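Local coordinates for insecticidal crystal protein Cry7Cal (Bacillus thuringiensis, PDB 5ZI1) that is an insecticidal toxin active against locusts, thought to bind receptors on insect gut cells and form pores in their membranes, at residues V301-W315 and E389-S401. Sequence-based numbering, arbitrary orientation.
Sequences VRARVVEPNDRFAIW and EDAFSFSNNIPSS
The amide oxygen OD1 of N397 takes the backbone N-H of R311 in a short, nearly straight bond (N to OD1 2.7 Å, 171° at the hydrogen), and R311 answers with its carbonyl, whose O receives the backbone N-H of N397, N to O 3.0 Å. This pairing illustrates how two antiparallel sheets of the delta-endotoxin middle domain, a beta-prism, are joined at one end: the hairpin of strands 294-306 and 312-324 meets the loop that follows strand 387-393. With CG between its own N and carbonyl carbon (chi1 68°), the N397 amide folds back to R311 N. Its ND2 reaches a water that also binds N309 O; a second water joins D310 OD1 to N397 O. The remaining carboxylate oxygen of D310 is held by Y268 OH.

Two residues further, A313 N donates to S395 O at 2.9 Å, and between these bonds F312 and N396 form a single beta bridge. Beyond it the contact turns apolar. A313 CB packs on F394 CB at 3.5 Å, A303 CB touches the F394 ring obliquely, and W315 CZ2 meets the edge of the F392 ring, 3.8 Å from CZ, while W315 NE1 is hydrogen-bonded to V373 O. On the hairpin-turn side, I398 CD1 lies obliquely against the F312 ring, 3.6 Å from CD2, and I398 N is held in an Asx turn by N396 OD1.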
loop_
_atom_site.group_PDB
_atom_site.type_symbol
_atom_site.label_atom_id
_atom_site.label_comp_id
_atom_site.label_asym_id
_atom_site.label_seq_id
_atom_site.Cartn_x
_atom_site.Cartn_y
_atom_site.Cartn_z
ATOM N N VAL A 301 -15.826 0.025 -22.831
ATOM C CA VAL A 301 -17.100 -0.472 -22.331
ATOM C C VAL A 301 -18.015 -0.738 -23.518
ATOM O O VAL A 301 -18.079 0.067 -24.452
ATOM C CB VAL A 301 -17.745 0.517 -21.339
ATOM C CG1 VAL A 301 -19.208 0.156 -21.066
ATOM C CG2 VAL A 301 -16.964 0.546 -20.055
ATOM N N ARG A 302 -18.691 -1.885 -23.496
ATOM C CA ARG A 302 -19.762 -2.201 -24.431
ATOM C C ARG A 302 -21.063 -2.323 -23.658
ATOM O O ARG A 302 -21.108 -2.980 -22.606
ATOM C CB ARG A 302 -19.515 -3.503 -25.189
ATOM C CG ARG A 302 -18.297 -3.498 -26.056
ATOM C CD ARG A 302 -18.305 -2.372 -27.037
ATOM N NE ARG A 302 -17.799 -2.840 -28.322
ATOM C CZ ARG A 302 -16.622 -2.499 -28.836
ATOM N NH1 ARG A 302 -15.823 -1.657 -28.187
ATOM N NH2 ARG A 302 -16.247 -2.994 -30.012
ATOM N N ALA A 303 -22.129 -1.722 -24.196
ATOM C CA ALA A 303 -23.388 -1.677 -23.482
ATOM C C ALA A 303 -24.540 -1.790 -24.468
ATOM O O ALA A 303 -24.394 -1.533 -25.669
ATOM C CB ALA A 303 -23.501 -0.399 -22.650
ATOM N N ARG A 304 -25.696 -2.200 -23.944
ATOM C CA ARG A 304 -26.904 -2.312 -24.744
ATOM C C ARG A 304 -28.061 -1.786 -23.917
ATOM O O ARG A 304 -27.969 -1.679 -22.693
ATOM C CB ARG A 304 -27.172 -3.753 -25.199
ATOM C CG ARG A 304 -27.652 -4.673 -24.094
ATOM C CD ARG A 304 -27.821 -6.090 -24.612
ATOM N NE ARG A 304 -28.013 -7.027 -23.512
ATOM C CZ ARG A 304 -29.179 -7.548 -23.153
ATOM N NH1 ARG A 304 -29.238 -8.379 -22.120
ATOM N NH2 ARG A 304 -30.282 -7.245 -23.822
ATOM N N VAL A 305 -29.146 -1.446 -24.611
ATOM C CA VAL A 305 -30.346 -0.848 -24.033
ATOM C C VAL A 305 -31.390 -1.931 -23.839
ATOM O O VAL A 305 -31.619 -2.759 -24.728
ATOM C CB VAL A 305 -30.891 0.273 -24.945
ATOM C CG1 VAL A 305 -32.103 0.937 -24.320
ATOM C CG2 VAL A 305 -29.805 1.299 -25.242
ATOM N N VAL A 306 -32.031 -1.928 -22.680
ATOM C CA VAL A 306 -33.130 -2.838 -22.401
ATOM C C VAL A 306 -34.310 -2.004 -21.932
ATOM O O VAL A 306 -34.145 -0.903 -21.401
ATOM C CB VAL A 306 -32.770 -3.905 -21.345
ATOM C CG1 VAL A 306 -31.660 -4.809 -21.868
ATOM C CG2 VAL A 306 -32.369 -3.236 -20.047
ATOM N N GLU A 307 -35.511 -2.554 -22.118
ATOM C CA GLU A 307 -36.757 -1.852 -21.802
ATOM C C GLU A 307 -37.744 -2.798 -21.115
ATOM O O GLU A 307 -38.776 -3.168 -21.681
ATOM C CB GLU A 307 -37.356 -1.242 -23.074
ATOM C CG GLU A 307 -38.482 -0.262 -22.844
ATOM C CD GLU A 307 -38.660 0.726 -23.998
ATOM O OE1 GLU A 307 -39.110 1.862 -23.751
ATOM O OE2 GLU A 307 -38.353 0.374 -25.161
ATOM N N PRO A 308 -37.450 -3.214 -19.870
ATOM C CA PRO A 308 -38.394 -4.077 -19.136
ATOM C C PRO A 308 -39.630 -3.309 -18.708
ATOM O O PRO A 308 -40.715 -3.878 -18.533
ATOM C CB PRO A 308 -37.584 -4.524 -17.905
ATOM C CG PRO A 308 -36.568 -3.463 -17.732
ATOM C CD PRO A 308 -36.199 -3.026 -19.117
ATOM N N ASN A 309 -39.429 -2.012 -18.467
ATOM C CA ASN A 309 -40.468 -1.037 -18.146
ATOM C C ASN A 309 -39.803 0.331 -18.196
ATOM O O ASN A 309 -40.000 1.086 -19.153
ATOM C CB ASN A 309 -41.110 -1.283 -16.783
ATOM C CG ASN A 309 -40.139 -1.880 -15.775
ATOM O OD1 ASN A 309 -39.352 -1.155 -15.166
ATOM N ND2 ASN A 309 -40.263 -3.184 -15.522
ATOM N N ASP A 310 -38.965 0.641 -17.207
ATOM C CA ASP A 310 -37.943 1.647 -17.449
ATOM C C ASP A 310 -37.114 1.224 -18.654
ATOM O O ASP A 310 -37.131 0.058 -19.073
ATOM C CB ASP A 310 -37.000 1.783 -16.262
ATOM C CG ASP A 310 -37.727 1.857 -14.935
ATOM O OD1 ASP A 310 -38.648 2.684 -14.774
ATOM O OD2 ASP A 310 -37.326 1.087 -14.029
ATOM N N ARG A 311 -36.353 2.170 -19.195
ATOM C CA ARG A 311 -35.420 1.874 -20.276
ATOM C C ARG A 311 -34.064 2.460 -19.904
ATOM O O ARG A 311 -33.995 3.564 -19.360
ATOM C CB ARG A 311 -35.950 2.406 -21.641
ATOM C CG ARG A 311 -34.891 2.885 -22.650
ATOM C CD ARG A 311 -35.531 3.181 -24.048
ATOM N NE ARG A 311 -35.845 1.925 -24.758
ATOM C CZ ARG A 311 -35.227 1.494 -25.858
ATOM N NH1 ARG A 311 -34.255 2.228 -26.389
ATOM N NH2 ARG A 311 -35.581 0.338 -26.425
ATOM N N PHE A 312 -32.991 1.703 -20.146
ATOM C CA PHE A 312 -31.670 2.050 -19.623
ATOM C C PHE A 312 -30.630 1.111 -20.200
ATOM O O PHE A 312 -30.920 -0.052 -20.490
ATOM C CB PHE A 312 -31.619 1.961 -18.098
ATOM C CG PHE A 312 -32.075 0.644 -17.576
ATOM C CD1 PHE A 312 -31.181 -0.419 -17.446
ATOM C CD2 PHE A 312 -33.414 0.453 -17.236
ATOM C CE1 PHE A 312 -31.606 -1.645 -16.984
ATOM C CE2 PHE A 312 -33.845 -0.774 -16.753
ATOM C CZ PHE A 312 -32.937 -1.834 -16.632
ATOM N N ALA A 313 -29.411 1.621 -20.334
ATOM C CA ALA A 313 -28.313 0.804 -20.818
ATOM C C ALA A 313 -27.721 -0.014 -19.673
ATOM O O ALA A 313 -27.810 0.368 -18.502
ATOM C CB ALA A 313 -27.245 1.679 -21.464
ATOM N N ILE A 314 -27.160 -1.176 -20.034
ATOM C CA ILE A 314 -26.399 -2.051 -19.153
ATOM C C ILE A 314 -25.162 -2.483 -19.923
ATOM O O ILE A 314 -25.203 -2.648 -21.147
ATOM C CB ILE A 314 -27.189 -3.305 -18.704
ATOM C CG1 ILE A 314 -27.512 -4.181 -19.920
ATOM C CG2 ILE A 314 -28.457 -2.941 -17.920
ATOM C CD1 ILE A 314 -28.135 -5.525 -19.580
ATOM N N TRP A 315 -24.054 -2.692 -19.203
ATOM C CA TRP A 315 -22.844 -3.144 -19.883
ATOM C C TRP A 315 -23.030 -4.579 -20.335
ATOM O O TRP A 315 -23.565 -5.404 -19.599
ATOM C CB TRP A 315 -21.602 -3.080 -18.981
ATOM C CG TRP A 315 -21.249 -1.750 -18.418
ATOM C CD1 TRP A 315 -22.031 -0.639 -18.384
ATOM C CD2 TRP A 315 -20.018 -1.393 -17.788
ATOM N NE1 TRP A 315 -21.366 0.390 -17.771
ATOM C CE2 TRP A 315 -20.122 -0.044 -17.403
ATOM C CE3 TRP A 315 -18.832 -2.079 -17.527
ATOM C CZ2 TRP A 315 -19.095 0.628 -16.757
ATOM C CZ3 TRP A 315 -17.808 -1.407 -16.889
ATOM C CH2 TRP A 315 -17.945 -0.070 -16.511
ATOM N N GLU A 389 -10.890 15.384 -18.477
ATOM C CA GLU A 389 -12.128 14.749 -18.072
ATOM C C GLU A 389 -12.612 13.907 -19.238
ATOM O O GLU A 389 -12.407 14.261 -20.400
ATOM C CB GLU A 389 -13.183 15.790 -17.684
ATOM C CG GLU A 389 -14.179 15.337 -16.642
ATOM C CD GLU A 389 -14.721 16.495 -15.822
ATOM O OE1 GLU A 389 -15.952 16.726 -15.857
ATOM O OE2 GLU A 389 -13.920 17.179 -15.140
ATOM N N ASP A 390 -13.226 12.777 -18.928
ATOM C CA ASP A 390 -13.867 12.012 -19.983
ATOM C C ASP A 390 -14.979 11.162 -19.378
ATOM O O ASP A 390 -14.910 10.754 -18.212
ATOM C CB ASP A 390 -12.856 11.161 -20.756
ATOM C CG ASP A 390 -13.437 10.639 -22.055
ATOM O OD1 ASP A 390 -14.512 11.140 -22.435
ATOM O OD2 ASP A 390 -12.844 9.751 -22.701
ATOM N N ALA A 391 -16.006 10.904 -20.180
ATOM C CA ALA A 391 -17.206 10.274 -19.652
ATOM C C ALA A 391 -17.991 9.632 -20.785
ATOM O O ALA A 391 -17.716 9.842 -21.968
ATOM C CB ALA A 391 -18.077 11.280 -18.896
ATOM N N PHE A 392 -18.931 8.786 -20.392
ATOM C CA PHE A 392 -20.002 8.328 -21.258
ATOM C C PHE A 392 -21.290 8.412 -20.463
ATOM O O PHE A 392 -21.302 8.183 -19.248
ATOM C CB PHE A 392 -19.797 6.890 -21.801
ATOM C CG PHE A 392 -19.729 5.813 -20.737
ATOM C CD1 PHE A 392 -20.883 5.301 -20.157
ATOM C CD2 PHE A 392 -18.510 5.272 -20.371
ATOM C CE1 PHE A 392 -20.826 4.300 -19.192
ATOM C CE2 PHE A 392 -18.436 4.266 -19.406
ATOM C CZ PHE A 392 -19.593 3.784 -18.814
ATOM N N SER A 393 -22.364 8.775 -21.153
ATOM C CA SER A 393 -23.687 8.894 -20.556
ATOM C C SER A 393 -24.659 8.186 -21.482
ATOM O O SER A 393 -24.937 8.672 -22.584
ATOM C CB SER A 393 -24.078 10.350 -20.351
ATOM O OG SER A 393 -25.071 10.448 -19.346
ATOM N N PHE A 394 -25.128 7.020 -21.052
ATOM C CA PHE A 394 -26.013 6.184 -21.840
ATOM C C PHE A 394 -27.443 6.322 -21.344
ATOM O O PHE A 394 -27.702 6.812 -20.243
ATOM C CB PHE A 394 -25.573 4.727 -21.772
ATOM C CG PHE A 394 -24.251 4.467 -22.412
ATOM C CD1 PHE A 394 -23.868 5.173 -23.538
ATOM C CD2 PHE A 394 -23.385 3.519 -21.883
ATOM C CE1 PHE A 394 -22.640 4.939 -24.131
ATOM C CE2 PHE A 394 -22.166 3.270 -22.473
ATOM C CZ PHE A 394 -21.791 3.983 -23.600
ATOM N N SER A 395 -28.371 5.828 -22.160
ATOM C CA SER A 395 -29.784 6.051 -21.900
ATOM C C SER A 395 -30.156 5.530 -20.525
ATOM O O SER A 395 -29.620 4.525 -20.055
ATOM C CB SER A 395 -30.654 5.365 -22.945
ATOM O OG SER A 395 -31.116 4.129 -22.431
ATOM N N ASN A 396 -31.067 6.239 -19.873
ATOM C CA ASN A 396 -31.523 5.891 -18.539
ATOM C C ASN A 396 -32.687 6.800 -18.165
ATOM O O ASN A 396 -32.508 8.008 -17.979
ATOM C CB ASN A 396 -30.367 6.008 -17.532
ATOM C CG ASN A 396 -30.819 5.845 -16.109
ATOM O OD1 ASN A 396 -31.881 5.273 -15.839
ATOM N ND2 ASN A 396 -30.018 6.352 -15.178
ATOM N N ASN A 397 -33.886 6.237 -18.075
ATOM C CA ASN A 397 -35.048 7.000 -17.646
ATOM C C ASN A 397 -35.548 6.545 -16.284
ATOM O O ASN A 397 -36.708 6.812 -15.935
ATOM C CB ASN A 397 -36.173 6.934 -18.691
ATOM C CG ASN A 397 -36.797 5.544 -18.825
ATOM O OD1 ASN A 397 -36.571 4.630 -18.010
ATOM N ND2 ASN A 397 -37.609 5.385 -19.858
ATOM N N ILE A 398 -34.709 5.835 -15.525
ATOM C CA ILE A 398 -35.075 5.515 -14.141
ATOM C C ILE A 398 -35.043 6.798 -13.323
ATOM O O ILE A 398 -34.088 7.583 -13.461
ATOM C CB ILE A 398 -34.125 4.467 -13.555
ATOM C CG1 ILE A 398 -34.076 3.225 -14.433
ATOM C CG2 ILE A 398 -34.579 4.053 -12.173
ATOM C CD1 ILE A 398 -32.824 2.406 -14.217
ATOM N N PRO A 399 -36.062 7.077 -12.505
ATOM C CA PRO A 399 -36.035 8.291 -11.681
ATOM C C PRO A 399 -34.760 8.358 -10.855
ATOM O O PRO A 399 -34.276 7.344 -10.338
ATOM C CB PRO A 399 -37.276 8.150 -10.793
ATOM C CG PRO A 399 -38.174 7.221 -11.517
ATOM C CD PRO A 399 -37.291 6.292 -12.302
ATOM N N SER A 400 -34.221 9.576 -10.740
ATOM C CA SER A 400 -32.922 9.780 -10.112
ATOM C C SER A 400 -32.893 9.269 -8.684
ATOM O O SER A 400 -31.849 8.790 -8.222
ATOM C CB SER A 400 -32.568 11.258 -10.142
ATOM O OG SER A 400 -32.436 11.671 -11.484
ATOM N N SER A 401 -34.018 9.365 -7.974
ATOM C CA SER A 401 -34.086 8.898 -6.597
ATOM C C SER A 401 -34.081 7.380 -6.503
ATOM O O SER A 401 -34.015 6.847 -5.392
ATOM C CB SER A 401 -35.330 9.453 -5.906
ATOM O OG SER A 401 -36.502 8.809 -6.373
HETATM O O HOH W 1 -39.933 3.554 -19.933
HETATM O O HOH W 2 -39.189 5.509 -15.707
#